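Local coordinates for protein free methionine-R-sulfoxide reductase (Saccharomyces cerevisiae, PDB 1F5M) that catalyses the thioredoxin-dependent reduction of the R-enantiomer of free methionine sulfoxide to methionine and takes part in protection against oxidative stress, at residues S36-L46 / K171-F179. Residues are numbered along the deposited sequence; the frame is centred on the assembly and turned at random.
Sequences SDGQVNWVCNL and KLINKSCVF
Ser36, near the end of helix 21-36, lays its OG against Ser176 CB near the end of helix 160-176, where helices 21-36, 42-59 and 160-176 of the GAF fold pack together against the antiparallel sheet. Both hydroxyls bond to Tyr32, Ser36 OG to its carbonyl O and Ser176 OG to its OH; Ser176 OG in addition donates to Leu172 O. A water lies within hydrogen-bonding distance of both Ser36 O and Ser176 O and bridges the two backbones.

The connection to helix 42-59 illustrates how a chain terminus is held by backbone and side chain together. Val178 N donates to Val40 O (3.2 Å), while the CA-H of Val40 points to Ser176 O. Beside this bond the two valine side chains lie alongside each other, pointing the same way, Val40 CB 3.7 Å from Val178 CG2.

Trp42 follows, in the first turn of the helix that Asn41 caps. Its CG sits between the backbone N and the carbonyl carbon (chi1 71°), which brings the indole over Phe179: the five-membered ring and the phenyl form an offset stack, centroids 4.8 Å apart and planes inclined by 28°. Trp42 CB rests on the phenyl face as a CH-pi contact, and CD1 approaches Val178 O at 3.3 Å. A second water links that carbonyl to Trp42 N.

Asn45 bends back, ND2 donating almost straight to Gln39 O (2.9 Å) and weakly to Cys177 SG. Deeper, toward Phe69 of strand 64-72, Leu46 CD2 meets Ile173 CD1 at 3.6 Å, their side chains crossing at about a right angle.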
loop_
_atom_site.group_PDB
_atom_site.type_symbol
_atom_site.label_atom_id
_atom_site.label_comp_id
_atom_site.label_asym_id
_atom_site.label_seq_id
_atom_site.Cartn_x
_atom_site.Cartn_y
_atom_site.Cartn_z
ATOM N N SER B 36 3.724 -4.689 -14.318
ATOM C CA SER B 36 2.310 -5.063 -14.522
ATOM C C SER B 36 2.037 -5.991 -15.701
ATOM O O SER B 36 0.901 -6.469 -15.895
ATOM C CB SER B 36 1.463 -3.796 -14.691
ATOM O OG SER B 36 1.788 -3.130 -15.914
ATOM N N ASP B 37 3.069 -6.265 -16.485
ATOM C CA ASP B 37 2.881 -7.121 -17.648
ATOM C C ASP B 37 2.323 -8.485 -17.316
ATOM O O ASP B 37 1.374 -8.946 -17.966
ATOM C CB ASP B 37 4.181 -7.329 -18.413
ATOM C CG ASP B 37 3.992 -8.296 -19.594
ATOM O OD1 ASP B 37 3.100 -8.027 -20.439
ATOM O OD2 ASP B 37 4.707 -9.330 -19.657
ATOM N N GLY B 38 2.902 -9.116 -16.301
ATOM C CA GLY B 38 2.494 -10.450 -15.914
ATOM C C GLY B 38 1.121 -10.774 -15.335
ATOM O O GLY B 38 0.807 -11.960 -15.208
ATOM N N GLN B 39 0.313 -9.784 -14.947
ATOM C CA GLN B 39 -1.009 -10.087 -14.394
ATOM C C GLN B 39 -1.908 -8.880 -14.475
ATOM O O GLN B 39 -1.428 -7.739 -14.503
ATOM C CB GLN B 39 -0.935 -10.603 -12.934
ATOM C CG GLN B 39 -0.290 -9.660 -11.892
ATOM C CD GLN B 39 1.125 -9.260 -12.256
ATOM O OE1 GLN B 39 1.393 -8.089 -12.586
ATOM N NE2 GLN B 39 2.043 -10.212 -12.209
ATOM N N VAL B 40 -3.214 -9.137 -14.556
ATOM C CA VAL B 40 -4.173 -8.053 -14.631
ATOM C C VAL B 40 -4.689 -7.732 -13.233
ATOM O O VAL B 40 -5.401 -6.757 -13.057
ATOM C CB VAL B 40 -5.373 -8.398 -15.576
ATOM C CG1 VAL B 40 -4.840 -8.821 -16.973
ATOM C CG2 VAL B 40 -6.242 -9.508 -14.966
ATOM N N ASN B 41 -4.321 -8.538 -12.236
ATOM C CA ASN B 41 -4.792 -8.280 -10.874
ATOM C C ASN B 41 -4.575 -6.816 -10.488
ATOM O O ASN B 41 -3.426 -6.334 -10.367
ATOM C CB ASN B 41 -4.103 -9.201 -9.858
ATOM C CG ASN B 41 -4.724 -9.073 -8.484
ATOM O OD1 ASN B 41 -4.388 -8.169 -7.711
ATOM N ND2 ASN B 41 -5.678 -9.952 -8.189
ATOM N N TRP B 42 -5.663 -6.105 -10.252
ATOM C CA TRP B 42 -5.483 -4.688 -9.994
ATOM C C TRP B 42 -4.910 -4.325 -8.690
ATOM O O TRP B 42 -4.263 -3.269 -8.592
ATOM C CB TRP B 42 -6.759 -3.880 -10.217
ATOM C CG TRP B 42 -7.839 -4.082 -9.217
ATOM C CD1 TRP B 42 -8.967 -4.843 -9.372
ATOM C CD2 TRP B 42 -7.969 -3.422 -7.946
ATOM N NE1 TRP B 42 -9.792 -4.684 -8.283
ATOM C CE2 TRP B 42 -9.204 -3.817 -7.396
ATOM C CE3 TRP B 42 -7.164 -2.520 -7.227
ATOM C CZ2 TRP B 42 -9.661 -3.350 -6.157
ATOM C CZ3 TRP B 42 -7.623 -2.052 -5.985
ATOM C CH2 TRP B 42 -8.861 -2.473 -5.468
ATOM N N VAL B 43 -5.099 -5.175 -7.680
ATOM C CA VAL B 43 -4.550 -4.832 -6.373
ATOM C C VAL B 43 -3.043 -4.910 -6.444
ATOM O O VAL B 43 -2.342 -4.042 -5.941
ATOM C CB VAL B 43 -5.062 -5.776 -5.226
ATOM C CG1 VAL B 43 -4.400 -5.383 -3.894
ATOM C CG2 VAL B 43 -6.588 -5.641 -5.064
ATOM N N CYS B 44 -2.530 -5.980 -7.035
ATOM C CA CYS B 44 -1.096 -6.151 -7.153
ATOM C C CYS B 44 -0.464 -4.994 -7.925
ATOM O O CYS B 44 0.581 -4.441 -7.526
ATOM C CB CYS B 44 -0.817 -7.476 -7.869
ATOM S SG CYS B 44 0.776 -7.652 -8.666
ATOM N N ASN B 45 -1.087 -4.673 -9.047
ATOM C CA ASN B 45 -0.593 -3.626 -9.915
ATOM C C ASN B 45 -0.670 -2.242 -9.271
ATOM O O ASN B 45 0.277 -1.473 -9.393
ATOM C CB ASN B 45 -1.335 -3.655 -11.249
ATOM C CG ASN B 45 -0.991 -4.895 -12.087
ATOM O OD1 ASN B 45 0.070 -5.484 -11.925
ATOM N ND2 ASN B 45 -1.898 -5.288 -12.986
ATOM N N LEU B 46 -1.766 -1.912 -8.578
ATOM C CA LEU B 46 -1.798 -0.593 -7.938
ATOM C C LEU B 46 -0.937 -0.549 -6.711
ATOM O O LEU B 46 -0.473 0.509 -6.342
ATOM C CB LEU B 46 -3.222 -0.151 -7.549
ATOM C CG LEU B 46 -4.182 0.085 -8.696
ATOM C CD1 LEU B 46 -5.398 0.883 -8.229
ATOM C CD2 LEU B 46 -3.439 0.794 -9.808
ATOM N N LYS B 171 -3.650 5.739 -17.913
ATOM C CA LYS B 171 -4.018 4.995 -19.119
ATOM C C LYS B 171 -3.375 3.588 -19.137
ATOM O O LYS B 171 -3.991 2.608 -19.586
ATOM C CB LYS B 171 -3.625 5.798 -20.363
ATOM C CG LYS B 171 -4.527 6.990 -20.606
ATOM C CD LYS B 171 -4.028 7.794 -21.792
ATOM C CE LYS B 171 -4.892 9.038 -22.007
ATOM N NZ LYS B 171 -4.949 9.906 -20.763
ATOM N N LEU B 172 -2.162 3.498 -18.612
ATOM C CA LEU B 172 -1.429 2.237 -18.559
ATOM C C LEU B 172 -2.061 1.297 -17.544
ATOM O O LEU B 172 -1.968 0.049 -17.669
ATOM C CB LEU B 172 0.051 2.470 -18.172
ATOM C CG LEU B 172 1.012 3.086 -19.175
ATOM C CD1 LEU B 172 2.413 3.174 -18.592
ATOM C CD2 LEU B 172 1.013 2.251 -20.438
ATOM N N ILE B 173 -2.677 1.892 -16.526
ATOM C CA ILE B 173 -3.339 1.138 -15.473
ATOM C C ILE B 173 -4.616 0.574 -16.078
ATOM O O ILE B 173 -4.933 -0.620 -15.915
ATOM C CB ILE B 173 -3.670 2.071 -14.265
ATOM C CG1 ILE B 173 -2.403 2.258 -13.426
ATOM C CG2 ILE B 173 -4.836 1.525 -13.435
ATOM C CD1 ILE B 173 -2.527 3.247 -12.312
ATOM N N ASN B 174 -5.347 1.422 -16.795
ATOM C CA ASN B 174 -6.589 0.958 -17.430
ATOM C C ASN B 174 -6.353 -0.235 -18.377
ATOM O O ASN B 174 -7.152 -1.189 -18.407
ATOM C CB ASN B 174 -7.228 2.068 -18.241
ATOM C CG ASN B 174 -8.397 1.567 -19.073
ATOM O OD1 ASN B 174 -8.419 1.751 -20.294
ATOM N ND2 ASN B 174 -9.380 0.934 -18.417
ATOM N N LYS B 175 -5.275 -0.170 -19.160
ATOM C CA LYS B 175 -4.971 -1.230 -20.125
ATOM C C LYS B 175 -4.343 -2.451 -19.497
ATOM O O LYS B 175 -4.331 -3.527 -20.103
ATOM C CB LYS B 175 -4.003 -0.731 -21.207
ATOM C CG LYS B 175 -4.487 0.491 -21.967
ATOM C CD LYS B 175 -3.302 1.428 -22.244
ATOM C CE LYS B 175 -2.509 1.034 -23.488
ATOM N NZ LYS B 175 -3.313 1.316 -24.743
ATOM N N SER B 176 -3.787 -2.292 -18.300
ATOM C CA SER B 176 -3.105 -3.398 -17.647
ATOM C C SER B 176 -3.896 -4.059 -16.538
ATOM O O SER B 176 -3.561 -5.168 -16.090
ATOM C CB SER B 176 -1.745 -2.909 -17.091
ATOM O OG SER B 176 -1.896 -2.037 -15.979
ATOM N N CYS B 177 -4.928 -3.387 -16.068
ATOM C CA CYS B 177 -5.700 -3.935 -14.975
ATOM C C CYS B 177 -7.122 -4.218 -15.377
ATOM O O CYS B 177 -7.678 -3.596 -16.290
ATOM C CB CYS B 177 -5.729 -2.966 -13.795
ATOM S SG CYS B 177 -4.125 -2.427 -13.157
ATOM N N VAL B 178 -7.710 -5.170 -14.675
ATOM C CA VAL B 178 -9.093 -5.525 -14.874
ATOM C C VAL B 178 -9.753 -5.180 -13.537
ATOM O O VAL B 178 -9.484 -5.789 -12.498
ATOM C CB VAL B 178 -9.263 -7.020 -15.175
ATOM C CG1 VAL B 178 -10.735 -7.401 -15.063
ATOM C CG2 VAL B 178 -8.775 -7.336 -16.593
ATOM N N PHE B 179 -10.596 -4.170 -13.551
ATOM C CA PHE B 179 -11.285 -3.764 -12.339
ATOM C C PHE B 179 -12.643 -4.469 -12.228
ATOM O O PHE B 179 -13.045 -4.806 -11.084
ATOM C CB PHE B 179 -11.467 -2.252 -12.355
ATOM C CG PHE B 179 -10.200 -1.508 -12.130
ATOM C CD1 PHE B 179 -9.438 -1.062 -13.204
ATOM C CD2 PHE B 179 -9.737 -1.291 -10.836
ATOM C CE1 PHE B 179 -8.225 -0.404 -12.990
ATOM C CE2 PHE B 179 -8.516 -0.630 -10.608
ATOM C CZ PHE B 179 -7.763 -0.188 -11.677
HETATM O O HOH W 1 -1.585 -6.663 -17.043
HETATM O O HOH W 2 -8.066 -7.857 -11.002
#